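Local coordinates for nucleoporin NUP170 (Chaetomium thermophilum, PDB 5HAX), which probably serves as a scaffold nucleoporin of the nuclear pore complex, joining an N-terminal beta-propeller to a helical domain, at residues 396-410 and 426-440. Sequence-based numbering, arbitrary orientation.
Sequences RKHPNQDMLFVSAPD and FEQGTWIELENGNRT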
loop_
_atom_site.group_PDB
_atom_site.type_symbol
_atom_site.label_atom_id
_atom_site.label_comp_id
_atom_site.label_asym_id
_atom_site.label_seq_id
_atom_site.Cartn_x
_atom_site.Cartn_y
_atom_site.Cartn_z
ATOM N N ARG A 396 19.625 0.904 15.747
ATOM C CA ARG A 396 20.875 0.172 15.907
ATOM C C ARG A 396 21.598 0.633 17.167
ATOM O O ARG A 396 22.756 1.058 17.109
ATOM C CB ARG A 396 21.736 0.367 14.654
ATOM C CG ARG A 396 22.663 -0.786 14.319
ATOM C CD ARG A 396 23.029 -0.766 12.838
ATOM N NE ARG A 396 22.092 -1.535 12.021
ATOM C CZ ARG A 396 22.040 -1.489 10.692
ATOM N NH1 ARG A 396 21.160 -2.231 10.033
ATOM N NH2 ARG A 396 22.864 -0.698 10.017
ATOM N N LYS A 397 20.916 0.558 18.315
ATOM C CA LYS A 397 21.522 0.988 19.572
ATOM C C LYS A 397 22.743 0.151 19.922
ATOM O O LYS A 397 23.689 0.661 20.534
ATOM C CB LYS A 397 20.500 0.916 20.704
ATOM C CG LYS A 397 19.570 2.113 20.775
ATOM C CD LYS A 397 18.601 1.992 21.937
ATOM C CE LYS A 397 17.737 3.236 22.074
ATOM N NZ LYS A 397 18.544 4.454 22.362
ATOM N N HIS A 398 22.738 -1.126 19.551
ATOM C CA HIS A 398 23.863 -2.015 19.765
ATOM C C HIS A 398 24.387 -2.511 18.422
ATOM O O HIS A 398 23.610 -2.699 17.481
ATOM C CB HIS A 398 23.457 -3.200 20.647
ATOM C CG HIS A 398 22.746 -2.790 21.899
ATOM N ND1 HIS A 398 23.393 -2.197 22.962
ATOM C CD2 HIS A 398 21.441 -2.873 22.252
ATOM C CE1 HIS A 398 22.519 -1.937 23.918
ATOM N NE2 HIS A 398 21.328 -2.339 23.513
ATOM N N PRO A 399 25.697 -2.733 18.300
ATOM C CA PRO A 399 26.288 -2.977 16.980
ATOM C C PRO A 399 26.076 -4.384 16.448
ATOM O O PRO A 399 26.509 -4.670 15.326
ATOM C CB PRO A 399 27.779 -2.701 17.225
ATOM C CG PRO A 399 27.993 -2.929 18.711
ATOM C CD PRO A 399 26.645 -3.040 19.382
ATOM N N ASN A 400 25.421 -5.258 17.211
ATOM C CA ASN A 400 25.186 -6.637 16.805
ATOM C C ASN A 400 23.733 -6.940 16.481
ATOM O O ASN A 400 23.474 -7.771 15.607
ATOM C CB ASN A 400 25.647 -7.597 17.907
ATOM C CG ASN A 400 24.746 -7.557 19.126
ATOM O OD1 ASN A 400 23.864 -8.401 19.289
ATOM N ND2 ASN A 400 24.958 -6.567 19.986
ATOM N N GLN A 401 22.785 -6.285 17.149
ATOM C CA GLN A 401 21.368 -6.606 17.037
ATOM C C GLN A 401 20.588 -5.373 16.612
ATOM O O GLN A 401 20.698 -4.314 17.241
ATOM C CB GLN A 401 20.826 -7.134 18.368
ATOM C CG GLN A 401 19.432 -7.727 18.274
ATOM C CD GLN A 401 18.888 -8.157 19.623
ATOM O OE1 GLN A 401 19.411 -7.770 20.669
ATOM N NE2 GLN A 401 17.834 -8.964 19.606
ATOM N N ASP A 402 19.798 -5.514 15.550
ATOM C CA ASP A 402 18.867 -4.477 15.131
ATOM C C ASP A 402 17.537 -4.660 15.846
ATOM O O ASP A 402 17.097 -5.788 16.088
ATOM C CB ASP A 402 18.643 -4.518 13.617
ATOM C CG ASP A 402 19.854 -4.064 12.829
ATOM O OD1 ASP A 402 20.812 -3.549 13.441
ATOM O OD2 ASP A 402 19.841 -4.209 11.587
ATOM N N MET A 403 16.906 -3.540 16.192
ATOM C CA MET A 403 15.540 -3.520 16.701
ATOM C C MET A 403 14.665 -2.801 15.687
ATOM O O MET A 403 15.042 -1.738 15.178
ATOM C CB MET A 403 15.457 -2.823 18.062
ATOM C CG MET A 403 16.180 -3.543 19.197
ATOM S SD MET A 403 15.609 -5.235 19.493
ATOM C CE MET A 403 13.862 -4.981 19.808
ATOM N N LEU A 404 13.503 -3.379 15.396
ATOM C CA LEU A 404 12.593 -2.858 14.383
ATOM C C LEU A 404 11.417 -2.177 15.071
ATOM O O LEU A 404 10.616 -2.837 15.741
ATOM C CB LEU A 404 12.106 -3.985 13.475
ATOM C CG LEU A 404 12.258 -3.749 11.976
ATOM C CD1 LEU A 404 13.729 -3.719 11.597
ATOM C CD2 LEU A 404 11.514 -4.825 11.199
ATOM N N PHE A 405 11.313 -0.859 14.908
ATOM C CA PHE A 405 10.116 -0.132 15.307
ATOM C C PHE A 405 9.184 -0.035 14.109
ATOM O O PHE A 405 9.601 0.386 13.026
ATOM C CB PHE A 405 10.450 1.267 15.825
ATOM C CG PHE A 405 9.234 2.100 16.119
ATOM C CD1 PHE A 405 8.436 1.816 17.215
ATOM C CD2 PHE A 405 8.878 3.153 15.293
ATOM C CE1 PHE A 405 7.308 2.570 17.485
ATOM C CE2 PHE A 405 7.752 3.913 15.560
ATOM C CZ PHE A 405 6.968 3.621 16.656
ATOM N N VAL A 406 7.930 -0.432 14.304
ATOM C CA VAL A 406 6.934 -0.436 13.239
ATOM C C VAL A 406 5.667 0.218 13.768
ATOM O O VAL A 406 5.182 -0.140 14.847
ATOM C CB VAL A 406 6.638 -1.859 12.727
ATOM C CG1 VAL A 406 5.933 -1.789 11.386
ATOM C CG2 VAL A 406 7.922 -2.667 12.611
ATOM N N SER A 407 5.133 1.175 13.011
ATOM C CA SER A 407 3.952 1.915 13.427
ATOM C C SER A 407 3.045 2.151 12.229
ATOM O O SER A 407 3.470 2.101 11.072
ATOM C CB SER A 407 4.320 3.257 14.077
ATOM O OG SER A 407 5.005 4.096 13.164
ATOM N N ALA A 408 1.782 2.412 12.528
ATOM C CA ALA A 408 0.771 2.709 11.528
ATOM C C ALA A 408 -0.086 3.848 12.048
ATOM O O ALA A 408 -0.131 4.095 13.259
ATOM C CB ALA A 408 -0.107 1.489 11.228
ATOM N N PRO A 409 -0.773 4.567 11.161
ATOM C CA PRO A 409 -1.754 5.546 11.635
ATOM C C PRO A 409 -2.827 4.845 12.449
ATOM O O PRO A 409 -3.197 3.705 12.162
ATOM C CB PRO A 409 -2.323 6.147 10.341
ATOM C CG PRO A 409 -1.359 5.781 9.268
ATOM C CD PRO A 409 -0.730 4.495 9.691
ATOM N N ASP A 410 -3.314 5.526 13.488
ATOM C CA ASP A 410 -4.444 5.015 14.262
ATOM C C ASP A 410 -5.707 5.364 13.481
ATOM O O ASP A 410 -6.455 6.288 13.813
ATOM C CB ASP A 410 -4.457 5.589 15.673
ATOM C CG ASP A 410 -5.380 4.820 16.605
ATOM O OD1 ASP A 410 -6.315 4.160 16.108
ATOM O OD2 ASP A 410 -5.167 4.865 17.833
ATOM N N PHE A 426 -2.247 10.466 15.323
ATOM C CA PHE A 426 -2.275 9.323 16.225
ATOM C C PHE A 426 -1.680 8.099 15.536
ATOM O O PHE A 426 -1.872 7.889 14.336
ATOM C CB PHE A 426 -3.707 9.027 16.672
ATOM C CG PHE A 426 -4.398 10.195 17.323
ATOM C CD1 PHE A 426 -4.040 10.611 18.593
ATOM C CD2 PHE A 426 -5.417 10.867 16.667
ATOM C CE1 PHE A 426 -4.677 11.682 19.193
ATOM C CE2 PHE A 426 -6.058 11.938 17.263
ATOM C CZ PHE A 426 -5.687 12.344 18.526
ATOM N N GLU A 427 -0.954 7.285 16.304
ATOM C CA GLU A 427 -0.293 6.104 15.763
ATOM C C GLU A 427 -0.405 4.931 16.727
ATOM O O GLU A 427 -0.468 5.108 17.947
ATOM C CB GLU A 427 1.197 6.363 15.471
ATOM C CG GLU A 427 1.472 7.133 14.187
ATOM C CD GLU A 427 2.951 7.180 13.844
ATOM O OE1 GLU A 427 3.369 6.470 12.905
ATOM O OE2 GLU A 427 3.696 7.926 14.511
ATOM N N GLN A 428 -0.432 3.731 16.152
ATOM C CA GLN A 428 -0.240 2.477 16.871
ATOM C C GLN A 428 1.142 1.942 16.521
ATOM O O GLN A 428 1.490 1.859 15.340
ATOM C CB GLN A 428 -1.315 1.454 16.490
ATOM C CG GLN A 428 -2.735 1.827 16.904
ATOM C CD GLN A 428 -3.003 1.593 18.377
ATOM O OE1 GLN A 428 -2.534 0.614 18.959
ATOM N NE2 GLN A 428 -3.764 2.490 18.987
ATOM N N GLY A 429 1.925 1.577 17.540
ATOM C CA GLY A 429 3.300 1.177 17.334
ATOM C C GLY A 429 3.635 -0.116 18.053
ATOM O O GLY A 429 2.927 -0.556 18.959
ATOM N N THR A 430 4.743 -0.720 17.627
ATOM C CA THR A 430 5.234 -1.947 18.243
ATOM C C THR A 430 6.702 -2.138 17.888
ATOM O O THR A 430 7.200 -1.582 16.905
ATOM C CB THR A 430 4.417 -3.169 17.800
ATOM O OG1 THR A 430 4.827 -4.321 18.549
ATOM C CG2 THR A 430 4.600 -3.439 16.310
ATOM N N TRP A 431 7.381 -2.946 18.701
ATOM C CA TRP A 431 8.785 -3.298 18.509
ATOM C C TRP A 431 8.886 -4.765 18.111
ATOM O O TRP A 431 8.441 -5.641 18.860
ATOM C CB TRP A 431 9.593 -3.062 19.783
ATOM C CG TRP A 431 9.940 -1.641 20.056
ATOM C CD1 TRP A 431 9.289 -0.788 20.896
ATOM C CD2 TRP A 431 11.037 -0.907 19.504
ATOM N NE1 TRP A 431 9.912 0.437 20.899
ATOM C CE2 TRP A 431 10.988 0.391 20.052
ATOM C CE3 TRP A 431 12.056 -1.218 18.597
ATOM C CZ2 TRP A 431 11.916 1.375 19.725
ATOM C CZ3 TRP A 431 12.978 -0.238 18.271
ATOM C CH2 TRP A 431 12.901 1.043 18.834
ATOM N N ILE A 432 9.494 -5.030 16.958
ATOM C CA ILE A 432 9.750 -6.388 16.488
ATOM C C ILE A 432 11.239 -6.657 16.639
ATOM O O ILE A 432 12.068 -5.952 16.049
ATOM C CB ILE A 432 9.289 -6.581 15.036
ATOM C CG1 ILE A 432 7.760 -6.537 14.975
ATOM C CG2 ILE A 432 9.808 -7.908 14.477
ATOM C CD1 ILE A 432 7.203 -6.412 13.581
ATOM N N GLU A 433 11.577 -7.679 17.419
ATOM C CA GLU A 433 12.964 -8.017 17.701
ATOM C C GLU A 433 13.483 -9.012 16.671
ATOM O O GLU A 433 12.823 -10.015 16.377
ATOM C CB GLU A 433 13.100 -8.600 19.108
ATOM C CG GLU A 433 14.536 -8.918 19.503
ATOM C CD GLU A 433 14.662 -9.364 20.947
ATOM O OE1 GLU A 433 13.621 -9.510 21.621
ATOM O OE2 GLU A 433 15.805 -9.567 21.410
ATOM N N LEU A 434 14.657 -8.721 16.121
ATOM C CA LEU A 434 15.393 -9.651 15.280
ATOM C C LEU A 434 16.521 -10.278 16.093
ATOM O O LEU A 434 17.100 -9.641 16.977
ATOM C CB LEU A 434 15.961 -8.944 14.046
ATOM C CG LEU A 434 14.948 -8.203 13.166
ATOM C CD1 LEU A 434 15.665 -7.451 12.052
ATOM C CD2 LEU A 434 13.906 -9.158 12.587
ATOM N N GLU A 435 16.822 -11.539 15.793
ATOM C CA GLU A 435 17.784 -12.290 16.586
ATOM C C GLU A 435 19.186 -11.697 16.459
ATOM O O GLU A 435 19.479 -10.895 15.568
ATOM C CB GLU A 435 17.798 -13.759 16.162
ATOM C CG GLU A 435 16.528 -14.516 16.519
ATOM C CD GLU A 435 16.596 -15.984 16.139
ATOM O OE1 GLU A 435 15.694 -16.747 16.549
ATOM O OE2 GLU A 435 17.549 -16.375 15.432
ATOM N N ASN A 436 20.056 -12.105 17.382
ATOM C CA ASN A 436 21.442 -11.657 17.367
ATOM C C ASN A 436 22.120 -12.071 16.069
ATOM O O ASN A 436 22.081 -13.241 15.679
ATOM C CB ASN A 436 22.192 -12.233 18.569
ATOM C CG ASN A 436 23.700 -12.117 18.432
ATOM O OD1 ASN A 436 24.397 -13.118 18.254
ATOM N ND2 ASN A 436 24.213 -10.895 18.514
ATOM N N GLY A 437 22.739 -11.100 15.398
ATOM C CA GLY A 437 23.398 -11.317 14.131
ATOM C C GLY A 437 22.611 -10.842 12.928
ATOM O O GLY A 437 23.192 -10.685 11.848
ATOM N N ASN A 438 21.308 -10.609 13.081
ATOM C CA ASN A 438 20.472 -10.140 11.982
ATOM C C ASN A 438 20.715 -8.652 11.767
ATOM O O ASN A 438 20.310 -7.824 12.590
ATOM C CB ASN A 438 18.998 -10.409 12.270
ATOM C CG ASN A 438 18.560 -11.799 11.843
ATOM O OD1 ASN A 438 18.306 -12.047 10.663
ATOM N ND2 ASN A 438 18.461 -12.711 12.803
ATOM N N ARG A 439 21.382 -8.313 10.668
ATOM C CA ARG A 439 21.530 -6.932 10.226
ATOM C C ARG A 439 20.546 -6.684 9.090
ATOM O O ARG A 439 20.642 -7.317 8.033
ATOM C CB ARG A 439 22.960 -6.652 9.765
ATOM C CG ARG A 439 23.220 -5.194 9.413
ATOM C CD ARG A 439 24.646 -4.986 8.932
ATOM N NE ARG A 439 25.097 -3.613 9.137
ATOM C CZ ARG A 439 25.522 -3.132 10.302
ATOM N NH1 ARG A 439 25.915 -1.869 10.397
ATOM N NH2 ARG A 439 25.551 -3.911 11.377
ATOM N N THR A 440 19.601 -5.775 9.311
ATOM C CA THR A 440 18.625 -5.451 8.280
ATOM C C THR A 440 19.299 -4.710 7.133
ATOM O O THR A 440 20.123 -3.818 7.347
ATOM C CB THR A 440 17.493 -4.605 8.863
ATOM O OG1 THR A 440 16.918 -5.284 9.987
ATOM C CG2 THR A 440 16.409 -4.352 7.817
#
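Phe405 swings its ring away from its own amide nitrogen, chi1 174°, and Trp431 sets CG opposite its carbonyl carbon, and the two aromatic groups meet on one face of an antiparallel strand pair. Phe405 CB lies over the indole's six-membered ring, 3.9 Å from its centroid in a CH-pi contact, and the phenyl turns its edge toward that face, the planes 56° apart. Met403 CB adds to the cluster at Trp431 CZ3, while Leu377 and Val395 extend it into the fold.

Strands 403-409 and 427-433 illustrate how neighbouring strands of a propeller blade are joined by a backbone ladder: Leu404 and Ile432, Val406 and Thr430, and Ala408 and Gln428 are hydrogen-bonded pairs. On their face, Val406 CG2 meets Ile432 CD1 at 3.9 Å, against Phe50 and Val52 of strand 50-57 in another sheet of the propeller.

Polar groups tie both ends. Asp402 receives Arg396 side-on through NE and NH1, and its OD2 also accepts the Thr440 N-H at 2.8 Å, the two donors of OD2 arriving from opposite faces of the carboxylate plane. The guanidinium of Arg439 lies over a face of that of Arg396, the planes 33° apart. Gln401 sends NE2 to Leu434 O (2.8 Å) and to the anti lone pair of Glu433 OE2. At the far end Ser407 OG donates to Glu427 OE1 at 2.9 Å, and Glu427 OE2 salt-bridges Lys348 and Arg318; Gln428 NE2 reaches Asp410 OD2 from above the carboxylate plane and also bonds Glu39, while Gln519 and Arg413 hold Asp410 too.

The chemistry implies a middle set in register by backbone bonds, with polar ends, where the buried Asp402 carboxylate, gripped by three N-H groups, probably stays ionised and offsets some repulsion between the neighbouring guanidinium groups.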